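Local coordinates for CRP-like protein Clp (Xanthomonas campestris pv. campestris, PDB 3IWZ) that regulates virulence gene expression in the diffusible signal factor pathway as a homodimeric, DNA-binding transcription factor that responds to cyclic di-GMP, at residues P175-M178 against G183-L186; R166-L171 against K222-Y227; D162-T167 against Q191-L196; R206-L211 against G215-R220. All coordinates share one frame; numbering follows the deposited sequence.

Overall arrangement
All four contacts lie within the C-terminal DNA-binding domain of the CRP type. Contacts 2 and 3 are buried and both use helix 160-172, which packs against strand 223-227 in one and helix 190-197 in the other; their centres are about 9 Å apart and side-chain packing carries both. Contacts 1 and 4 are more open and join segments close in sequence: a hairpin at one edge of the four-stranded antiparallel sheet, and helix 201-213 against strand 217-220 at the other edge. Contact 1 differs in chemistry, as paired backbone hydrogen bonds hold its strands. Strand 223-227 lies between the strands of contacts 1 and 4.

Contact 1. Residues P175-M178 against G183-L186; sequences PEAM and GTQL
The short antiparallel hairpin at one edge of the DNA-binding domain's sheet is held by Met178 and Gln185, which form an antiparallel hydrogen-bonded pair. Met178 N donates to Gln185 O at 3.1 Å, and Gln185 N returns a bond to Met178 O at 2.8 Å with an N-H...O angle of 151°. The CB atoms of the pair lie on one face of the sheet, 4.3 Å apart between Met178 CB and Gln185 CB, but both side chains then lead away from each other.

This is the outer hairpin of the four-stranded sheet in the winged helix-turn-helix domain; on its inner side Leu186 bonds through its backbone to Val224 of strand 223-227. Next to the pair along the chain, Ala177 meets two methyl groups. Its CB lies 3.6 Å from Thr184 CG2, which is placed anti to the backbone N and beside the carbonyl carbon (OG1 chi1 -63°). The other partner is Leu186 CD2, and its 3.3 Å approach to Ala177 CB is tighter than ordinary van der Waals contact. Leu186 also packs on Leu171 and Ser172 of helix 160-172.

Contact 2. Residues R166-L171 against K222-Y227; sequences RTLHDL and KTVVLY
With chi1 of 179°, Leu226 extends its CG anti to the backbone N and carries its two methyl groups from the strand to the helix, where CD1 meets Leu168 and CD2 meets His169. Leu168 answers with CG anti to its carbonyl carbon (chi1 -84°), and its CD2 is directed to Val224. In this winged helix-turn-helix domain of the CRP family, the contact lays the first helix, 160-172, over an inner strand of the sheet, 223-227. The axes of helical segment 166-171 and strand 223-227 run at 96° to each other, nearly perpendicular, and come within 10.1 Å, a separation filled by side chains.

Leu168, Val224 and Leu226 all send their CB atoms into the interface and are buried. Val224 and Leu226 are two positions apart in the strand and therefore project from the same face of the sheet. Leu168 crosses Val224 at about a right angle, with its CD2 at 4.2 Å from Val224 CG1, while the Leu168 CB to Leu226 CD1 distance is 4.4 Å; both are loose van der Waals contacts. Leu168 also touches Leu217 of strand 217-220, extending the apolar layer to the neighbouring strand.

His169 borders this layer at the exposed side of the helix. No hydrogen bond joins the helical segment to the strand, but the histidine makes a weak one through ND1 to Thr229 OG1, close to the chain end. The same ring nitrogen lies against the leucine methyl: Leu226 CD2 approaches the ring obliquely, 3.4 Å from His169 ND1 and 3.5 Å from His169 CE1.

Contact 3. Residues D162-T167 against Q191-L196; sequences DRIVRT and QELARL
Ile164 and Leu193 bring the two helical segments to 7.3 Å between their CA atoms, and one turn further on Thr167 and Leu196 are separated by a similar 7.6 Å. Such spacing lets short branches bridge the helices. Ile164 CG2 meets Leu193 CD2 at 3.6 Å, the two side chains crossing at about a right angle. Leu193 reaches it because CG is anti to the backbone N (chi1 -163°), which swings its branched end towards helix 160-172.

Thr167 divides its two branches between the helices. CG2 faces helix 190-197 and touches Leu196 CD1 at 3.8 Å, whereas OG1 turns back to its own helix and donates to Arg163 O at 3.2 Å. This bond satisfies the hydroxyl within its own helix; the same carbonyl also accepts from Thr167 N.

Beyond this pair, Leu196 packs on Val76 and Tyr79 of strand 74-80 in the cyclic nucleotide-binding domain, while Leu193 reaches Leu208 and Ile164 reaches Val207 on helix 201-213. Leu193 and Ile164 thus belong to the apolar core of a three-helix helix-turn-helix unit, in which helix 190-197 is the first helix of the predicted motif.

Contact 4. Residues R206-L211 against G215-R220; sequences RVLKKL and GLLHAR
Apolar packing centres on Leu217, which points from the strand into the side of the helix and meets both Leu208 and Leu211. Its CG sits between the backbone N and the carbonyl carbon (chi1 63°), a crowded position that sets the two methyl groups along the helix surface. Leu217 CD2 lies 3.7 Å from Leu211 CB and approaches Leu208 CD2 to 4.0 Å. The side chains of Leu208 and Leu217 cross at about a right angle. The axis of helical segment 206-211 runs at 131° to that of strand 217-220, 7.7 Å away at the closest point.

Contacts between side-chain carbons and backbone oxygen make up a second group. Leu217 CD1 rests 3.5 Å from Leu208 O, and Ala219 CB lies 4.2 Å from the same oxygen. Ala219, itself the centre of an inverse gamma turn, extends the contact along the strand.

At the chain reversal the approach is through the backbone. Leu211 O is 3.5 Å from Gly215 N and equally far from Leu216 N, and Gly215 leaves the helical conformation with positive phi (65°).

No hydrogen bond joins helix and strand here. Backbone bonds of Leu216 with Tyr227 and of His218 with Val225 tie segment 215-220 to strand 223-227, whereas its contact with the second helix of the predicted helix-turn-helix rests on van der Waals packing.

Contact 1. Residues P175-M178 against G183-L186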
loop_
_atom_site.group_PDB
_atom_site.type_symbol
_atom_site.label_atom_id
_atom_site.label_comp_id
_atom_site.label_asym_id
_atom_site.label_seq_id
_atom_site.Cartn_x
_atom_site.Cartn_y
_atom_site.Cartn_z
ATOM N N PRO D 175 5.072 15.595 15.226
ATOM C CA PRO D 175 5.535 16.950 15.536
ATOM C C PRO D 175 4.460 17.774 16.247
ATOM O O PRO D 175 4.764 18.747 16.936
ATOM C CB PRO D 175 5.891 17.507 14.162
ATOM C CG PRO D 175 6.403 16.293 13.449
ATOM C CD PRO D 175 5.371 15.247 13.825
ATOM N N GLU D 176 3.204 17.374 16.078
ATOM C CA GLU D 176 2.087 18.075 16.707
ATOM C C GLU D 176 2.091 17.846 18.216
ATOM O O GLU D 176 1.819 18.762 18.998
ATOM C CB GLU D 176 0.771 17.599 16.113
ATOM N N ALA D 177 2.398 16.615 18.612
ATOM C CA ALA D 177 2.441 16.243 20.019
ATOM C C ALA D 177 2.953 17.389 20.886
ATOM O O ALA D 177 4.132 17.745 20.836
ATOM C CB ALA D 177 3.324 15.017 20.201
ATOM N N MET D 178 2.051 17.973 21.667
ATOM C CA MET D 178 2.409 19.068 22.556
ATOM C C MET D 178 2.658 18.488 23.952
ATOM O O MET D 178 1.715 18.100 24.644
ATOM C CB MET D 178 1.272 20.096 22.612
ATOM C CG MET D 178 1.734 21.538 22.822
ATOM S SD MET D 178 2.321 22.373 21.299
ATOM C CE MET D 178 4.048 21.833 21.230
ATOM N N GLY D 183 2.117 13.742 30.490
ATOM C CA GLY D 183 2.737 12.935 29.458
ATOM C C GLY D 183 2.892 13.717 28.167
ATOM O O GLY D 183 3.878 14.432 27.978
ATOM N N THR D 184 1.914 13.569 27.280
ATOM C CA THR D 184 1.908 14.260 26.001
ATOM C C THR D 184 0.468 14.579 25.644
ATOM O O THR D 184 -0.418 13.737 25.800
ATOM C CB THR D 184 2.514 13.389 24.882
ATOM O OG1 THR D 184 3.888 13.116 25.178
ATOM C CG2 THR D 184 2.433 14.107 23.545
ATOM N N GLN D 185 0.243 15.804 25.175
ATOM C CA GLN D 185 -1.089 16.251 24.780
ATOM C C GLN D 185 -1.261 16.052 23.277
ATOM O O GLN D 185 -0.693 16.800 22.470
ATOM C CB GLN D 185 -1.295 17.729 25.143
ATOM C CG GLN D 185 -2.571 18.329 24.558
ATOM C CD GLN D 185 -3.803 17.517 24.912
ATOM O OE1 GLN D 185 -4.371 17.657 25.999
ATOM N NE2 GLN D 185 -4.212 16.646 23.996
ATOM N N LEU D 186 -2.045 15.039 22.913
ATOM C CA LEU D 186 -2.286 14.714 21.512
ATOM C C LEU D 186 -3.724 15.009 21.114
ATOM O O LEU D 186 -4.655 14.322 21.541
ATOM C CB LEU D 186 -1.978 13.234 21.256
ATOM C CG LEU D 186 -0.627 12.690 21.734
ATOM C CD1 LEU D 186 -0.539 11.203 21.424
ATOM C CD2 LEU D 186 0.505 13.436 21.057
#

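Contact 2. Residues R166-L171 against K222-Y227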
loop_
_atom_site.group_PDB
_atom_site.type_symbol
_atom_site.label_atom_id
_atom_site.label_comp_id
_atom_site.label_asym_id
_atom_site.label_seq_id
_atom_site.Cartn_x
_atom_site.Cartn_y
_atom_site.Cartn_z
ATOM N N ARG D 166 -1.516 1.459 20.128
ATOM C CA ARG D 166 -0.397 1.596 19.202
ATOM C C ARG D 166 -0.443 2.940 18.470
ATOM O O ARG D 166 0.569 3.642 18.379
ATOM C CB ARG D 166 -0.419 0.455 18.178
ATOM C CG ARG D 166 0.182 -0.869 18.649
ATOM C CD ARG D 166 0.118 -1.886 17.519
ATOM N NE ARG D 166 1.148 -2.920 17.598
ATOM C CZ ARG D 166 1.168 -3.904 18.491
ATOM N NH1 ARG D 166 0.207 -3.999 19.400
ATOM N NH2 ARG D 166 2.142 -4.805 18.467
ATOM N N THR D 167 -1.623 3.293 17.958
ATOM C CA THR D 167 -1.817 4.545 17.221
ATOM C C THR D 167 -1.700 5.793 18.104
ATOM O O THR D 167 -1.349 6.874 17.620
ATOM C CB THR D 167 -3.189 4.560 16.500
ATOM O OG1 THR D 167 -3.223 3.522 15.515
ATOM C CG2 THR D 167 -3.419 5.884 15.818
ATOM N N LEU D 168 -2.014 5.654 19.390
ATOM C CA LEU D 168 -1.902 6.780 20.310
ATOM C C LEU D 168 -0.427 7.118 20.466
ATOM O O LEU D 168 -0.054 8.286 20.568
ATOM C CB LEU D 168 -2.499 6.428 21.675
ATOM C CG LEU D 168 -4.017 6.593 21.816
ATOM C CD1 LEU D 168 -4.505 5.958 23.113
ATOM C CD2 LEU D 168 -4.351 8.073 21.778
ATOM N N HIS D 169 0.415 6.088 20.460
ATOM C CA HIS D 169 1.851 6.289 20.604
ATOM C C HIS D 169 2.514 6.818 19.335
ATOM O O HIS D 169 3.522 7.520 19.405
ATOM C CB HIS D 169 2.531 4.986 21.045
ATOM C CG HIS D 169 2.277 4.628 22.477
ATOM N ND1 HIS D 169 2.694 5.420 23.527
ATOM C CD2 HIS D 169 1.653 3.562 23.035
ATOM C CE1 HIS D 169 2.338 4.857 24.668
ATOM N NE2 HIS D 169 1.705 3.728 24.398
ATOM N N ASP D 170 1.953 6.487 18.176
ATOM C CA ASP D 170 2.522 6.954 16.913
ATOM C C ASP D 170 2.359 8.471 16.819
ATOM O O ASP D 170 3.227 9.177 16.303
ATOM C CB ASP D 170 1.816 6.278 15.729
ATOM C CG ASP D 170 2.532 6.516 14.403
ATOM O OD1 ASP D 170 3.738 6.196 14.308
ATOM O OD2 ASP D 170 1.887 7.022 13.458
ATOM N N LEU D 171 1.243 8.969 17.337
ATOM C CA LEU D 171 0.972 10.398 17.307
ATOM C C LEU D 171 1.795 11.148 18.344
ATOM O O LEU D 171 2.109 12.320 18.163
ATOM C CB LEU D 171 -0.517 10.648 17.541
ATOM C CG LEU D 171 -1.409 10.019 16.472
ATOM C CD1 LEU D 171 -2.864 10.057 16.919
ATOM C CD2 LEU D 171 -1.203 10.754 15.150
ATOM N N LYS D 222 -11.817 17.099 23.351
ATOM C CA LYS D 222 -11.343 17.045 21.974
ATOM C C LYS D 222 -9.902 16.557 21.912
ATOM O O LYS D 222 -9.441 16.076 20.873
ATOM C CB LYS D 222 -11.436 18.432 21.332
ATOM C CG LYS D 222 -11.390 18.420 19.814
ATOM C CD LYS D 222 -12.578 17.644 19.264
ATOM C CE LYS D 222 -12.776 17.882 17.778
ATOM N NZ LYS D 222 -14.079 17.322 17.307
ATOM N N THR D 223 -9.198 16.682 23.033
ATOM C CA THR D 223 -7.804 16.271 23.111
ATOM C C THR D 223 -7.578 15.051 24.007
ATOM O O THR D 223 -8.468 14.636 24.749
ATOM C CB THR D 223 -6.926 17.445 23.608
ATOM O OG1 THR D 223 -7.723 18.342 24.395
ATOM C CG2 THR D 223 -6.330 18.200 22.433
ATOM N N VAL D 224 -6.377 14.480 23.927
ATOM C CA VAL D 224 -6.017 13.305 24.718
ATOM C C VAL D 224 -4.645 13.470 25.352
ATOM O O VAL D 224 -3.658 13.715 24.655
ATOM C CB VAL D 224 -5.977 12.037 23.849
ATOM C CG1 VAL D 224 -5.478 10.853 24.673
ATOM C CG2 VAL D 224 -7.348 11.757 23.279
ATOM N N VAL D 225 -4.576 13.326 26.671
ATOM C CA VAL D 225 -3.301 13.459 27.357
ATOM C C VAL D 225 -2.799 12.071 27.728
ATOM O O VAL D 225 -3.168 11.523 28.761
ATOM C CB VAL D 225 -3.431 14.318 28.636
ATOM C CG1 VAL D 225 -2.047 14.678 29.152
ATOM C CG2 VAL D 225 -4.236 15.579 28.347
ATOM N N LEU D 226 -1.962 11.506 26.867
ATOM C CA LEU D 226 -1.407 10.174 27.089
ATOM C C LEU D 226 -0.361 10.219 28.185
ATOM O O LEU D 226 0.717 10.776 27.989
ATOM C CB LEU D 226 -0.753 9.641 25.811
ATOM C CG LEU D 226 -0.111 8.249 25.903
ATOM C CD1 LEU D 226 -1.194 7.173 25.827
ATOM C CD2 LEU D 226 0.887 8.062 24.770
ATOM N N TYR D 227 -0.676 9.635 29.336
ATOM C CA TYR D 227 0.264 9.605 30.449
ATOM C C TYR D 227 1.518 8.861 30.022
ATOM O O TYR D 227 1.459 7.906 29.242
ATOM C CB TYR D 227 -0.353 8.900 31.659
ATOM C CG TYR D 227 -1.599 9.571 32.189
ATOM C CD1 TYR D 227 -2.482 8.887 33.024
ATOM C CD2 TYR D 227 -1.906 10.888 31.842
ATOM C CE1 TYR D 227 -3.648 9.495 33.498
ATOM C CE2 TYR D 227 -3.063 11.506 32.310
ATOM C CZ TYR D 227 -3.929 10.805 33.136
ATOM O OH TYR D 227 -5.074 11.415 33.593
#

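Contact 3. Residues D162-T167 against Q191-L196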
loop_
_atom_site.group_PDB
_atom_site.type_symbol
_atom_site.label_atom_id
_atom_site.label_comp_id
_atom_site.label_asym_id
_atom_site.label_seq_id
_atom_site.Cartn_x
_atom_site.Cartn_y
_atom_site.Cartn_z
ATOM N N ASP D 162 -6.114 -2.751 21.244
ATOM C CA ASP D 162 -4.709 -2.940 20.916
ATOM C C ASP D 162 -4.258 -1.938 19.847
ATOM O O ASP D 162 -3.265 -1.235 20.033
ATOM C CB ASP D 162 -4.486 -4.371 20.421
ATOM C CG ASP D 162 -3.036 -4.658 20.082
ATOM O OD1 ASP D 162 -2.427 -3.860 19.334
ATOM O OD2 ASP D 162 -2.511 -5.690 20.552
ATOM N N ARG D 163 -4.992 -1.873 18.735
ATOM C CA ARG D 163 -4.648 -0.962 17.639
ATOM C C ARG D 163 -4.677 0.498 18.096
ATOM O O ARG D 163 -3.810 1.287 17.732
ATOM C CB ARG D 163 -5.609 -1.138 16.445
ATOM C CG ARG D 163 -5.875 -2.587 16.020
ATOM C CD ARG D 163 -6.368 -2.723 14.561
ATOM N NE ARG D 163 -7.709 -2.192 14.294
ATOM C CZ ARG D 163 -8.844 -2.848 14.523
ATOM N NH1 ARG D 163 -8.825 -4.075 15.031
ATOM N NH2 ARG D 163 -10.006 -2.282 14.234
ATOM N N ILE D 164 -5.679 0.857 18.892
ATOM C CA ILE D 164 -5.800 2.228 19.374
ATOM C C ILE D 164 -4.594 2.655 20.214
ATOM O O ILE D 164 -4.079 3.762 20.049
ATOM C CB ILE D 164 -7.089 2.416 20.200
ATOM C CG1 ILE D 164 -8.306 2.093 19.324
ATOM C CG2 ILE D 164 -7.164 3.847 20.726
ATOM C CD1 ILE D 164 -9.652 2.313 20.005
ATOM N N VAL D 165 -4.146 1.781 21.111
ATOM C CA VAL D 165 -2.990 2.085 21.949
ATOM C C VAL D 165 -1.774 2.364 21.070
ATOM O O VAL D 165 -1.088 3.380 21.242
ATOM C CB VAL D 165 -2.660 0.917 22.906
ATOM C CG1 VAL D 165 -1.311 1.151 23.568
ATOM C CG2 VAL D 165 -3.751 0.796 23.963
ATOM N N ARG D 166 -1.516 1.459 20.128
ATOM C CA ARG D 166 -0.397 1.596 19.202
ATOM C C ARG D 166 -0.443 2.940 18.470
ATOM O O ARG D 166 0.569 3.642 18.379
ATOM C CB ARG D 166 -0.419 0.455 18.178
ATOM C CG ARG D 166 0.182 -0.869 18.649
ATOM C CD ARG D 166 0.118 -1.886 17.519
ATOM N NE ARG D 166 1.148 -2.920 17.598
ATOM C CZ ARG D 166 1.168 -3.904 18.491
ATOM N NH1 ARG D 166 0.207 -3.999 19.400
ATOM N NH2 ARG D 166 2.142 -4.805 18.467
ATOM N N THR D 167 -1.623 3.293 17.958
ATOM C CA THR D 167 -1.817 4.545 17.221
ATOM C C THR D 167 -1.700 5.793 18.104
ATOM O O THR D 167 -1.349 6.874 17.620
ATOM C CB THR D 167 -3.189 4.560 16.500
ATOM O OG1 THR D 167 -3.223 3.522 15.515
ATOM C CG2 THR D 167 -3.419 5.884 15.818
ATOM N N GLN D 191 -13.656 10.792 16.432
ATOM C CA GLN D 191 -13.991 10.422 15.062
ATOM C C GLN D 191 -12.742 9.967 14.311
ATOM O O GLN D 191 -12.734 8.891 13.717
ATOM C CB GLN D 191 -14.640 11.616 14.352
ATOM C CG GLN D 191 -16.007 11.986 14.930
ATOM C CD GLN D 191 -16.327 13.467 14.802
ATOM O OE1 GLN D 191 -15.650 14.317 15.395
ATOM N NE2 GLN D 191 -17.368 13.786 14.032
ATOM N N GLU D 192 -11.689 10.783 14.349
ATOM C CA GLU D 192 -10.433 10.465 13.668
ATOM C C GLU D 192 -9.769 9.210 14.215
ATOM O O GLU D 192 -9.163 8.446 13.464
ATOM C CB GLU D 192 -9.452 11.638 13.760
ATOM C CG GLU D 192 -9.497 12.576 12.558
ATOM C CD GLU D 192 -9.086 11.889 11.262
ATOM O OE1 GLU D 192 -7.906 11.493 11.142
ATOM O OE2 GLU D 192 -9.943 11.744 10.364
ATOM N N LEU D 193 -9.875 8.999 15.522
ATOM C CA LEU D 193 -9.279 7.820 16.132
ATOM C C LEU D 193 -9.920 6.583 15.520
ATOM O O LEU D 193 -9.230 5.648 15.098
ATOM C CB LEU D 193 -9.519 7.817 17.639
ATOM C CG LEU D 193 -8.593 6.871 18.399
ATOM C CD1 LEU D 193 -7.156 7.322 18.191
ATOM C CD2 LEU D 193 -8.941 6.872 19.878
ATOM N N ALA D 194 -11.246 6.596 15.466
ATOM C CA ALA D 194 -12.000 5.487 14.901
ATOM C C ALA D 194 -11.688 5.301 13.411
ATOM O O ALA D 194 -11.742 4.189 12.891
ATOM C CB ALA D 194 -13.477 5.719 15.105
ATOM N N ARG D 195 -11.367 6.391 12.724
ATOM C CA ARG D 195 -11.033 6.323 11.306
ATOM C C ARG D 195 -9.604 5.815 11.128
ATOM O O ARG D 195 -9.249 5.269 10.085
ATOM C CB ARG D 195 -11.178 7.703 10.654
ATOM C CG ARG D 195 -12.603 8.080 10.326
ATOM C CD ARG D 195 -12.677 9.357 9.496
ATOM N NE ARG D 195 -12.348 10.535 10.286
ATOM C CZ ARG D 195 -13.120 11.611 10.377
ATOM N NH1 ARG D 195 -12.741 12.641 11.125
ATOM N NH2 ARG D 195 -14.275 11.658 9.721
ATOM N N LEU D 196 -8.790 5.998 12.160
ATOM C CA LEU D 196 -7.406 5.557 12.114
ATOM C C LEU D 196 -7.260 4.061 12.307
ATOM O O LEU D 196 -6.529 3.405 11.561
ATOM C CB LEU D 196 -6.578 6.289 13.172
ATOM C CG LEU D 196 -6.163 7.716 12.815
ATOM C CD1 LEU D 196 -5.602 8.418 14.033
ATOM C CD2 LEU D 196 -5.139 7.672 11.701
#

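Contact 4. Residues R206-L211 against G215-R220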
loop_
_atom_site.group_PDB
_atom_site.type_symbol
_atom_site.label_atom_id
_atom_site.label_comp_id
_atom_site.label_asym_id
_atom_site.label_seq_id
_atom_site.Cartn_x
_atom_site.Cartn_y
_atom_site.Cartn_z
ATOM N N ARG D 206 -15.481 3.873 23.734
ATOM C CA ARG D 206 -15.471 2.860 24.780
ATOM C C ARG D 206 -14.052 2.538 25.242
ATOM O O ARG D 206 -13.823 2.270 26.417
ATOM C CB ARG D 206 -16.151 1.589 24.269
ATOM C CG ARG D 206 -16.257 0.468 25.290
ATOM C CD ARG D 206 -16.748 -0.808 24.619
ATOM N NE ARG D 206 -18.014 -0.600 23.922
ATOM C CZ ARG D 206 -18.590 -1.494 23.123
ATOM N NH1 ARG D 206 -18.014 -2.671 22.907
ATOM N NH2 ARG D 206 -19.748 -1.210 22.539
ATOM N N VAL D 207 -13.100 2.569 24.315
ATOM C CA VAL D 207 -11.708 2.270 24.637
ATOM C C VAL D 207 -10.985 3.479 25.226
ATOM O O VAL D 207 -10.044 3.333 26.000
ATOM C CB VAL D 207 -10.940 1.779 23.384
ATOM C CG1 VAL D 207 -9.486 1.494 23.739
ATOM C CG2 VAL D 207 -11.599 0.523 22.830
ATOM N N LEU D 208 -11.423 4.676 24.857
ATOM C CA LEU D 208 -10.797 5.877 25.385
ATOM C C LEU D 208 -11.162 6.066 26.848
ATOM O O LEU D 208 -10.378 6.610 27.626
ATOM C CB LEU D 208 -11.222 7.111 24.590
ATOM C CG LEU D 208 -10.273 7.541 23.467
ATOM C CD1 LEU D 208 -10.747 8.869 22.892
ATOM C CD2 LEU D 208 -8.851 7.674 24.008
ATOM N N LYS D 209 -12.352 5.612 27.217
ATOM C CA LYS D 209 -12.812 5.728 28.592
ATOM C C LYS D 209 -12.170 4.609 29.412
ATOM O O LYS D 209 -11.699 4.837 30.530
ATOM C CB LYS D 209 -14.338 5.631 28.641
ATOM C CG LYS D 209 -14.954 6.063 29.959
ATOM C CD LYS D 209 -16.460 6.235 29.814
ATOM C CE LYS D 209 -17.111 6.642 31.123
ATOM N NZ LYS D 209 -18.529 7.043 30.913
ATOM N N LYS D 210 -12.138 3.406 28.842
ATOM C CA LYS D 210 -11.538 2.249 29.503
ATOM C C LYS D 210 -10.058 2.502 29.759
ATOM O O LYS D 210 -9.468 1.911 30.659
ATOM C CB LYS D 210 -11.717 1.000 28.634
ATOM C CG LYS D 210 -10.721 -0.127 28.903
ATOM C CD LYS D 210 -10.927 -0.785 30.258
ATOM C CE LYS D 210 -9.997 -1.982 30.412
ATOM N NZ LYS D 210 -10.324 -2.815 31.603
ATOM N N LEU D 211 -9.458 3.376 28.956
ATOM C CA LEU D 211 -8.049 3.715 29.115
ATOM C C LEU D 211 -7.932 4.896 30.083
ATOM O O LEU D 211 -6.873 5.134 30.666
ATOM C CB LEU D 211 -7.427 4.065 27.756
ATOM C CG LEU D 211 -7.371 2.918 26.738
ATOM C CD1 LEU D 211 -6.913 3.426 25.388
ATOM C CD2 LEU D 211 -6.430 1.840 27.242
ATOM N N GLY D 215 -5.954 4.173 33.924
ATOM C CA GLY D 215 -4.882 5.072 34.326
ATOM C C GLY D 215 -3.691 5.099 33.383
ATOM O O GLY D 215 -2.653 4.486 33.649
ATOM N N LEU D 216 -3.834 5.818 32.276
ATOM C CA LEU D 216 -2.753 5.917 31.311
ATOM C C LEU D 216 -2.979 7.083 30.351
ATOM O O LEU D 216 -2.116 7.393 29.530
ATOM C CB LEU D 216 -2.622 4.600 30.545
ATOM C CG LEU D 216 -1.176 4.204 30.236
ATOM C CD1 LEU D 216 -0.351 4.199 31.524
ATOM C CD2 LEU D 216 -1.156 2.830 29.583
ATOM N N LEU D 217 -4.138 7.729 30.470
ATOM C CA LEU D 217 -4.491 8.879 29.632
ATOM C C LEU D 217 -5.757 9.559 30.139
ATOM O O LEU D 217 -6.536 8.961 30.880
ATOM C CB LEU D 217 -4.697 8.451 28.173
ATOM C CG LEU D 217 -5.827 7.468 27.846
ATOM C CD1 LEU D 217 -7.200 8.111 28.039
ATOM C CD2 LEU D 217 -5.664 7.015 26.402
ATOM N N HIS D 218 -5.964 10.803 29.720
ATOM C CA HIS D 218 -7.133 11.574 30.130
ATOM C C HIS D 218 -7.933 12.026 28.905
ATOM O O HIS D 218 -7.474 12.874 28.139
ATOM C CB HIS D 218 -6.687 12.799 30.943
ATOM C CG HIS D 218 -7.819 13.627 31.473
ATOM N ND1 HIS D 218 -8.724 13.150 32.399
ATOM C CD2 HIS D 218 -8.195 14.901 31.205
ATOM C CE1 HIS D 218 -9.608 14.093 32.678
ATOM N NE2 HIS D 218 -9.310 15.166 31.967
ATOM N N ALA D 219 -9.128 11.461 28.728
ATOM C CA ALA D 219 -9.988 11.810 27.594
ATOM C C ALA D 219 -10.592 13.205 27.767
ATOM O O ALA D 219 -11.721 13.353 28.237
ATOM C CB ALA D 219 -11.099 10.767 27.440
ATOM N N ARG D 220 -9.833 14.222 27.364
ATOM C CA ARG D 220 -10.253 15.616 27.489
ATOM C C ARG D 220 -11.024 16.162 26.282
ATOM O O ARG D 220 -10.441 16.755 25.373
ATOM C CB ARG D 220 -9.022 16.493 27.760
ATOM C CG ARG D 220 -9.320 17.896 28.280
ATOM C CD ARG D 220 -8.027 18.638 28.603
ATOM N NE ARG D 220 -8.272 19.940 29.218
ATOM C CZ ARG D 220 -8.919 20.941 28.627
ATOM N NH1 ARG D 220 -9.388 20.798 27.394
ATOM N NH2 ARG D 220 -9.113 22.082 29.275
#